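Putative esterase (Sulfolobus solfataricus P2, PDB 2RAU) is probably a lipase or esterase of the alpha/beta-hydrolase fold, expected to cleave ester bonds, and binds calcium. Local coordinates at residues D32-D36 and F117-W121; I55-T59 and S152-A158; T103-P108 and D273-P277. All blocks are in the same frame, centred on the assembly; numbering follows the deposited sequence.

Interaction 1. Residues D32-D36 and F117-W121; sequences DSPYD and FTANW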
loop_
_atom_site.group_PDB
_atom_site.type_symbol
_atom_site.label_atom_id
_atom_site.label_comp_id
_atom_site.label_asym_id
_atom_site.label_seq_id
_atom_site.Cartn_x
_atom_site.Cartn_y
_atom_site.Cartn_z
ATOM N N ASP A 32 -10.052 -2.807 20.703
ATOM C CA ASP A 32 -10.375 -3.620 21.874
ATOM C C ASP A 32 -10.945 -4.995 21.506
ATOM O O ASP A 32 -11.384 -5.725 22.381
ATOM C CB ASP A 32 -11.369 -2.879 22.784
ATOM C CG ASP A 32 -12.689 -2.551 22.086
ATOM O OD1 ASP A 32 -12.810 -2.723 20.856
ATOM O OD2 ASP A 32 -13.628 -2.125 22.784
ATOM N N SER A 33 -10.943 -5.340 20.221
ATOM C CA SER A 33 -11.424 -6.640 19.770
ATOM C C SER A 33 -10.267 -7.605 19.495
ATOM O O SER A 33 -9.081 -7.204 19.411
ATOM C CB SER A 33 -12.269 -6.470 18.512
ATOM O OG SER A 33 -11.498 -6.570 17.310
ATOM N N PRO A 34 -10.578 -8.906 19.321
ATOM C CA PRO A 34 -9.534 -9.862 18.924
ATOM C C PRO A 34 -8.826 -9.543 17.598
ATOM O O PRO A 34 -7.698 -10.005 17.403
ATOM C CB PRO A 34 -10.314 -11.171 18.757
ATOM C CG PRO A 34 -11.455 -11.001 19.588
ATOM C CD PRO A 34 -11.866 -9.584 19.515
ATOM N N TYR A 35 -9.468 -8.775 16.704
ATOM C CA TYR A 35 -8.933 -8.453 15.405
ATOM C C TYR A 35 -8.147 -7.149 15.377
ATOM O O TYR A 35 -7.590 -6.788 14.347
ATOM C CB TYR A 35 -10.051 -8.366 14.391
ATOM C CG TYR A 35 -10.968 -9.553 14.428
ATOM C CD1 TYR A 35 -10.525 -10.781 14.013
ATOM C CD2 TYR A 35 -12.241 -9.478 14.974
ATOM C CE1 TYR A 35 -11.354 -11.861 14.073
ATOM C CE2 TYR A 35 -13.061 -10.543 15.013
ATOM C CZ TYR A 35 -12.620 -11.745 14.557
ATOM O OH TYR A 35 -13.450 -12.884 14.588
ATOM N N ASP A 36 -8.069 -6.459 16.513
ATOM C CA ASP A 36 -7.326 -5.221 16.593
ATOM C C ASP A 36 -5.881 -5.561 16.882
ATOM O O ASP A 36 -5.479 -5.613 18.039
ATOM C CB ASP A 36 -7.927 -4.287 17.655
ATOM C CG ASP A 36 -9.235 -3.716 17.202
ATOM O OD1 ASP A 36 -9.158 -2.838 16.356
ATOM O OD2 ASP A 36 -10.329 -4.158 17.617
ATOM N N PHE A 117 -16.903 -4.012 14.655
ATOM C CA PHE A 117 -15.675 -3.699 15.354
ATOM C C PHE A 117 -14.766 -2.764 14.529
ATOM O O PHE A 117 -13.810 -2.189 15.074
ATOM C CB PHE A 117 -14.916 -4.964 15.783
ATOM C CG PHE A 117 -14.404 -5.793 14.653
ATOM C CD1 PHE A 117 -13.175 -5.524 14.054
ATOM C CD2 PHE A 117 -15.142 -6.873 14.188
ATOM C CE1 PHE A 117 -12.718 -6.304 12.977
ATOM C CE2 PHE A 117 -14.695 -7.645 13.143
ATOM C CZ PHE A 117 -13.483 -7.363 12.512
ATOM N N THR A 118 -15.048 -2.636 13.230
ATOM C CA THR A 118 -14.327 -1.704 12.361
ATOM C C THR A 118 -14.933 -0.274 12.342
ATOM O O THR A 118 -14.383 0.625 11.690
ATOM C CB THR A 118 -14.252 -2.211 10.925
ATOM O OG1 THR A 118 -15.519 -2.044 10.286
ATOM C CG2 THR A 118 -13.791 -3.658 10.848
ATOM N N ALA A 119 -16.015 -0.038 13.087
ATOM C CA ALA A 119 -16.739 1.260 13.049
ATOM C C ALA A 119 -15.816 2.449 13.417
ATOM O O ALA A 119 -15.939 3.532 12.862
ATOM C CB ALA A 119 -17.957 1.202 13.964
ATOM N N ASN A 120 -14.869 2.259 14.322
ATOM C CA ASN A 120 -13.942 3.342 14.700
ATOM C C ASN A 120 -12.524 3.094 14.181
ATOM O O ASN A 120 -11.536 3.454 14.824
ATOM C CB ASN A 120 -13.943 3.542 16.224
ATOM C CG ASN A 120 -15.289 3.905 16.730
ATOM O OD1 ASN A 120 -15.745 5.011 16.495
ATOM N ND2 ASN A 120 -15.953 2.980 17.418
ATOM N N TRP A 121 -12.427 2.443 13.029
ATOM C CA TRP A 121 -11.149 2.352 12.305
ATOM C C TRP A 121 -11.002 3.540 11.366
ATOM O O TRP A 121 -11.082 3.395 10.149
ATOM C CB TRP A 121 -11.100 1.035 11.544
ATOM C CG TRP A 121 -10.809 -0.160 12.409
ATOM C CD1 TRP A 121 -10.834 -0.226 13.774
ATOM C CD2 TRP A 121 -10.518 -1.475 11.945
ATOM N NE1 TRP A 121 -10.530 -1.504 14.180
ATOM C CE2 TRP A 121 -10.339 -2.288 13.072
ATOM C CE3 TRP A 121 -10.355 -2.033 10.680
ATOM C CZ2 TRP A 121 -9.994 -3.623 12.977
ATOM C CZ3 TRP A 121 -10.034 -3.379 10.577
ATOM C CH2 TRP A 121 -9.854 -4.151 11.717
HETATM O O HOH W 1 -12.360 -2.623 17.472
#
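With CG anti to the carbonyl carbon, Tyr-35 lays its ring against that of Phe-117, whose own CG sits between backbone N and carbonyl carbon (chi1 65°). The two rings form an offset stack joining a type I beta turn, Ser-33 to Asp-36, in the connection between strands 21-29 and 37-45 to the loop that leads into helix 123-141 of this alpha/beta-hydrolase fold. Their centroids are 4.7 Å apart and their planes 29° from parallel; Tyr-35 CD2 lies over one Phe-117 face, nearer its rim, and comes within 3.5 Å of Phe-117 CZ.

The polar half centres on the buried carboxylate of Asp-36. Its OD2 accepts from Ser-33 N and Ser-33 OG, which arrive from opposite faces of the carboxylate plane, while Ser-33 OG in turn accepts from Tyr-35 N at 3.1 Å, an ST turn. Water 1 lies between Asp-36 OD2 and Phe-117 O, unusually close to the former, so that its bonding there is uncertain. Arg-102 forms a salt bridge with Asp-36 OD1, which probably offsets the buried negative charge. Replacing Asp-36 by an alanine is likely to leave the Trp-121 N-H and the Ser-33 donors without their acceptor and Arg-102 without this countercharge. That indole N-H, at NE1, meets the syn lone pair of Asp-36 OD1 at 2.9 Å, bent to 140° and tilted somewhat from the indole plane.

Interaction 2. Residues I55-T59 and S152-A158; sequences ILPGT and SFGGIAA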
loop_
_atom_site.group_PDB
_atom_site.type_symbol
_atom_site.label_atom_id
_atom_site.label_comp_id
_atom_site.label_asym_id
_atom_site.label_seq_id
_atom_site.Cartn_x
_atom_site.Cartn_y
_atom_site.Cartn_z
ATOM N N ILE A 55 7.306 2.172 4.456
ATOM C CA ILE A 55 6.326 2.250 3.353
ATOM C C ILE A 55 4.942 1.866 3.823
ATOM O O ILE A 55 4.725 0.790 4.331
ATOM C CB ILE A 55 6.791 1.408 2.123
ATOM C CG1 ILE A 55 8.282 1.730 1.822
ATOM C CG2 ILE A 55 5.848 1.677 0.883
ATOM C CD1 ILE A 55 8.877 1.140 0.553
ATOM N N LEU A 56 4.016 2.797 3.656
ATOM C CA LEU A 56 2.621 2.646 4.014
ATOM C C LEU A 56 1.812 2.082 2.840
ATOM O O LEU A 56 1.758 2.692 1.778
ATOM C CB LEU A 56 2.084 4.005 4.449
ATOM C CG LEU A 56 2.736 4.719 5.663
ATOM C CD1 LEU A 56 1.995 5.983 6.029
ATOM C CD2 LEU A 56 2.884 3.744 6.883
ATOM N N PRO A 57 1.221 0.894 3.007
ATOM C CA PRO A 57 0.419 0.381 1.912
ATOM C C PRO A 57 -0.853 1.161 1.656
ATOM O O PRO A 57 -1.282 1.928 2.491
ATOM C CB PRO A 57 0.048 -1.032 2.373
ATOM C CG PRO A 57 1.064 -1.343 3.482
ATOM C CD PRO A 57 1.297 -0.054 4.134
ATOM N N GLY A 58 -1.483 0.855 0.506
ATOM C CA GLY A 58 -2.718 1.487 0.075
ATOM C C GLY A 58 -3.905 0.627 0.463
ATOM O O GLY A 58 -3.771 -0.277 1.252
ATOM N N THR A 59 -5.082 0.964 -0.068
ATOM C CA THR A 59 -6.339 0.308 0.267
ATOM C C THR A 59 -6.278 -1.187 -0.057
ATOM O O THR A 59 -5.895 -1.569 -1.160
ATOM C CB THR A 59 -7.494 0.948 -0.526
ATOM O OG1 THR A 59 -7.368 2.356 -0.432
ATOM C CG2 THR A 59 -8.869 0.559 0.010
ATOM N N SER A 152 -0.610 5.005 -2.907
ATOM C CA SER A 152 -2.043 5.244 -3.071
ATOM C C SER A 152 -2.627 5.861 -1.747
ATOM O O SER A 152 -2.126 6.889 -1.312
ATOM C CB SER A 152 -2.697 3.918 -3.513
ATOM O OG SER A 152 -3.952 4.154 -4.073
ATOM N N PHE A 153 -3.646 5.242 -1.124
ATOM C CA PHE A 153 -4.121 5.638 0.219
ATOM C C PHE A 153 -2.950 5.869 1.195
ATOM O O PHE A 153 -2.967 6.771 2.018
ATOM C CB PHE A 153 -5.023 4.560 0.840
ATOM C CG PHE A 153 -5.187 4.725 2.316
ATOM C CD1 PHE A 153 -6.117 5.602 2.830
ATOM C CD2 PHE A 153 -4.332 4.071 3.208
ATOM C CE1 PHE A 153 -6.243 5.767 4.211
ATOM C CE2 PHE A 153 -4.462 4.248 4.609
ATOM C CZ PHE A 153 -5.390 5.130 5.086
ATOM N N GLY A 154 -1.939 5.026 1.134
ATOM C CA GLY A 154 -0.769 5.185 1.996
ATOM C C GLY A 154 -0.052 6.496 1.825
ATOM O O GLY A 154 0.626 6.950 2.743
ATOM N N GLY A 155 -0.160 7.108 0.653
ATOM C CA GLY A 155 0.389 8.453 0.435
ATOM C C GLY A 155 -0.365 9.547 1.189
ATOM O O GLY A 155 0.240 10.457 1.747
ATOM N N ILE A 156 -1.694 9.426 1.228
ATOM C CA ILE A 156 -2.544 10.295 2.045
ATOM C C ILE A 156 -2.195 10.083 3.524
ATOM O O ILE A 156 -2.059 11.037 4.272
ATOM C CB ILE A 156 -4.084 10.021 1.821
ATOM C CG1 ILE A 156 -4.485 10.263 0.350
ATOM C CG2 ILE A 156 -4.903 10.957 2.659
ATOM C CD1 ILE A 156 -5.849 9.643 -0.121
ATOM N N ALA A 157 -2.084 8.830 3.942
ATOM C CA ALA A 157 -1.692 8.492 5.312
ATOM C C ALA A 157 -0.324 9.119 5.654
ATOM O O ALA A 157 -0.161 9.679 6.742
ATOM C CB ALA A 157 -1.677 6.985 5.509
ATOM N N ALA A 158 0.635 9.041 4.730
ATOM C CA ALA A 158 1.985 9.595 4.945
ATOM C C ALA A 158 1.931 11.107 5.160
ATOM O O ALA A 158 2.610 11.667 6.059
ATOM C CB ALA A 158 2.877 9.268 3.789
HETATM O O HOH W 2 -5.296 3.097 -2.208
#
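Leu-56 and Gly-154 meet where the end of strand 52-56 faces the start of helix 153-169, at what is probably the nucleophile elbow of an alpha/beta-hydrolase. Ser-152, at the tight turn before the helix, has the positive phi (60°) expected of the elbow serine, and its OG is hydrogen-bonded to His-329 NE2.

Close backbone approaches come first. Gly-154 CA directs a nearly linear C-H...O contact at Leu-56 O, 3.6 Å away, and Pro-57 O is 3.3 Å from the same CA. A side chain on Gly-154 would run into both carbonyl oxygens, consistent with the glycine of the elbow sequence. Gly-58 CA passes 3.9 Å from Phe-153 CB, and a side chain there would press on Ser-152 CB.

Apolar contacts flank this crossing. Leu-56 sends its CD1 branch along the helix to Ala-157 CB at 3.8 Å and, a little farther off, Ala-158 CB. Phe-153, its CG anti to the backbone N (chi1 163°), turns a ring edge to Pro-57 O, while its ring also meets those of Trp-123, Trp-126 and Trp-276.

Polar linkage runs through water 2, which sits where the oxyanion hole would be expected, accepting from two backbone amides, Thr-59 N at 3.0 Å and Phe-153 N at 2.9 Å. The same water lies a notably short, and so doubtful, 2.5 Å from Ser-152 OG.

Interaction 3. Residues T103-P108 and D273-P277; sequences THYVPP and DPYWP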
loop_
_atom_site.group_PDB
_atom_site.type_symbol
_atom_site.label_atom_id
_atom_site.label_comp_id
_atom_site.label_asym_id
_atom_site.label_seq_id
_atom_site.Cartn_x
_atom_site.Cartn_y
_atom_site.Cartn_z
ATOM N N THR A 103 -6.693 -4.260 9.164
ATOM C CA THR A 103 -7.397 -4.929 8.046
ATOM C C THR A 103 -6.755 -6.267 7.693
ATOM O O THR A 103 -7.417 -7.174 7.207
ATOM C CB THR A 103 -7.439 -4.005 6.807
ATOM O OG1 THR A 103 -6.112 -3.486 6.592
ATOM C CG2 THR A 103 -8.496 -2.928 6.984
ATOM N N HIS A 104 -5.464 -6.418 8.017
ATOM C CA HIS A 104 -4.764 -7.627 7.747
ATOM C C HIS A 104 -5.080 -8.781 8.704
ATOM O O HIS A 104 -4.567 -9.877 8.509
ATOM C CB HIS A 104 -3.273 -7.404 7.704
ATOM C CG HIS A 104 -2.525 -8.431 6.931
ATOM N ND1 HIS A 104 -2.898 -8.841 5.654
ATOM C CD2 HIS A 104 -1.384 -9.106 7.224
ATOM C CE1 HIS A 104 -2.025 -9.740 5.226
ATOM N NE2 HIS A 104 -1.094 -9.913 6.157
ATOM N N TYR A 105 -5.963 -8.534 9.668
ATOM C CA TYR A 105 -6.354 -9.531 10.669
ATOM C C TYR A 105 -7.855 -9.826 10.629
ATOM O O TYR A 105 -8.343 -10.666 11.406
ATOM C CB TYR A 105 -5.901 -9.073 12.067
ATOM C CG TYR A 105 -4.398 -9.124 12.119
ATOM C CD1 TYR A 105 -3.777 -10.307 12.379
ATOM C CD2 TYR A 105 -3.622 -8.005 11.811
ATOM C CE1 TYR A 105 -2.436 -10.401 12.321
ATOM C CE2 TYR A 105 -2.287 -8.095 11.735
ATOM C CZ TYR A 105 -1.695 -9.302 12.021
ATOM O OH TYR A 105 -0.337 -9.471 12.012
ATOM N N VAL A 106 -8.559 -9.242 9.664
ATOM C CA VAL A 106 -10.028 -9.469 9.515
ATOM C C VAL A 106 -10.326 -10.803 8.756
ATOM O O VAL A 106 -9.823 -11.029 7.656
ATOM C CB VAL A 106 -10.679 -8.249 8.799
ATOM C CG1 VAL A 106 -12.241 -8.470 8.538
ATOM C CG2 VAL A 106 -10.425 -6.963 9.593
ATOM N N PRO A 107 -11.132 -11.711 9.356
ATOM C CA PRO A 107 -11.467 -12.900 8.611
ATOM C C PRO A 107 -12.307 -12.584 7.364
ATOM O O PRO A 107 -13.157 -11.696 7.372
ATOM C CB PRO A 107 -12.306 -13.724 9.585
ATOM C CG PRO A 107 -12.115 -13.095 10.900
ATOM C CD PRO A 107 -11.812 -11.675 10.648
ATOM N N PRO A 108 -12.053 -13.308 6.274
ATOM C CA PRO A 108 -12.746 -13.023 5.039
ATOM C C PRO A 108 -14.214 -13.435 5.047
ATOM O O PRO A 108 -15.006 -12.959 4.213
ATOM C CB PRO A 108 -11.932 -13.814 4.022
ATOM C CG PRO A 108 -11.436 -15.022 4.796
ATOM C CD PRO A 108 -11.082 -14.413 6.148
ATOM N N ASP A 273 -6.062 -7.860 1.150
ATOM C CA ASP A 273 -6.992 -8.104 2.243
ATOM C C ASP A 273 -8.433 -8.008 1.713
ATOM O O ASP A 273 -8.696 -7.339 0.743
ATOM C CB ASP A 273 -6.811 -7.078 3.366
ATOM C CG ASP A 273 -5.517 -7.266 4.156
ATOM O OD1 ASP A 273 -5.169 -8.430 4.450
ATOM O OD2 ASP A 273 -4.954 -6.233 4.618
ATOM N N PRO A 274 -9.379 -8.704 2.356
ATOM C CA PRO A 274 -10.750 -8.695 1.848
ATOM C C PRO A 274 -11.547 -7.406 2.015
ATOM O O PRO A 274 -12.481 -7.157 1.272
ATOM C CB PRO A 274 -11.422 -9.809 2.676
ATOM C CG PRO A 274 -10.554 -9.937 3.912
ATOM C CD PRO A 274 -9.190 -9.628 3.481
ATOM N N TYR A 275 -11.230 -6.648 3.057
ATOM C CA TYR A 275 -12.054 -5.525 3.492
ATOM C C TYR A 275 -11.271 -4.325 3.962
ATOM O O TYR A 275 -10.164 -4.442 4.495
ATOM C CB TYR A 275 -12.950 -5.951 4.643
ATOM C CG TYR A 275 -13.852 -7.150 4.396
ATOM C CD1 TYR A 275 -14.856 -7.086 3.428
ATOM C CD2 TYR A 275 -13.773 -8.291 5.185
ATOM C CE1 TYR A 275 -15.718 -8.169 3.210
ATOM C CE2 TYR A 275 -14.648 -9.343 5.007
ATOM C CZ TYR A 275 -15.621 -9.262 4.016
ATOM O OH TYR A 275 -16.512 -10.276 3.801
ATOM N N TRP A 276 -11.907 -3.168 3.816
ATOM C CA TRP A 276 -11.339 -1.883 4.194
ATOM C C TRP A 276 -12.430 -1.089 4.913
ATOM O O TRP A 276 -13.532 -1.084 4.471
ATOM C CB TRP A 276 -10.905 -1.117 2.961
ATOM C CG TRP A 276 -10.101 0.090 3.219
ATOM C CD1 TRP A 276 -10.515 1.400 3.142
ATOM C CD2 TRP A 276 -8.715 0.135 3.595
ATOM N NE1 TRP A 276 -9.461 2.248 3.451
ATOM C CE2 TRP A 276 -8.350 1.493 3.730
ATOM C CE3 TRP A 276 -7.742 -0.833 3.818
ATOM C CZ2 TRP A 276 -7.050 1.892 4.066
ATOM C CZ3 TRP A 276 -6.463 -0.430 4.132
ATOM C CH2 TRP A 276 -6.123 0.917 4.248
ATOM N N PRO A 277 -12.107 -0.435 6.047
ATOM C CA PRO A 277 -13.139 0.278 6.764
ATOM C C PRO A 277 -13.650 1.511 6.046
ATOM O O PRO A 277 -12.876 2.324 5.498
ATOM C CB PRO A 277 -12.450 0.653 8.077
ATOM C CG PRO A 277 -11.004 0.820 7.675
ATOM C CD PRO A 277 -10.788 -0.314 6.700
HETATM O O HOH W 3 -5.555 -3.795 4.025
HETATM O O HOH W 4 -9.624 -6.823 5.548
#
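A short hydrogen bond between buried side chains, His-104 ND1 to Asp-273 OD1 at 2.6 Å, sets this contact apart. It is fairly straight (162°) and lies almost in the imidazole plane, meeting the syn lone pair of the oxygen even though ring and carboxylate planes are turned 50° from each other. His-104 CG stands anti to the backbone N (chi1 -157°), which swings ND1 toward Asp-273 while NE2, at the far side of the ring, bonds Glu-64 OE1. Gripped from both sides by carboxylates, the imidazole is fixed in rotation and could well be protonated. The other carboxylate oxygen, Asp-273 OD2, is tied through water 3 to Thr-103 OG1.

These residues join two excursions from the alpha/beta-hydrolase core: the loop following strand 94-100, which is a 3-10 turn here through residue 105, and the short strand 275-277, which pairs antiparallel with strand 207-209. Thr-103 drives its CG2 methyl into the second of these, 3.4 Å from Tyr-275 O and a tight 3.5 Å from Pro-277 CD. Water 4 donates to both Thr-103 O and Tyr-275 O, bridging the backbones.

Farther along, contacts are mostly apolar, with two backbone carbonyls close to the Tyr-275 ring and hydroxyl. Val-106 places CG1 at the edge of the Tyr-275 ring, 3.7 Å from CD2, and Pro-107 O also lies at that edge. Pro-108 CB rests 4.1 Å from Pro-274 CG, the two prolines sharing Trp-71 as a neighbour, and Tyr-275 OH ends 3.1 Å from Pro-108 O.

In the fold
The centre of interaction 2 lies about 5 Å from the centre of the chain, and this contact holds the probable nucleophile Ser-152, whose side chain is about 3 Å from a bound di(hydroxyethyl)ether. Interaction 3, its centre about 16 Å from that of interaction 2, reaches it through Trp-276: Trp-276 CZ2 touches Phe-153 CE2 at 3.5 Å, while Trp-276 CG meets Thr-59 CG2. Interaction 3 also packs against interaction 1, their centres about 11 Å apart, with Trp-121 CH2 3.6 Å from Val-106 CG2 and Tyr-35 against Pro-107. Interactions 1 and 2 do not touch; segment 103-108 and strand 275-277 bridge them, linking the peripheral turn at 32-36 to the surroundings of the presumed active site.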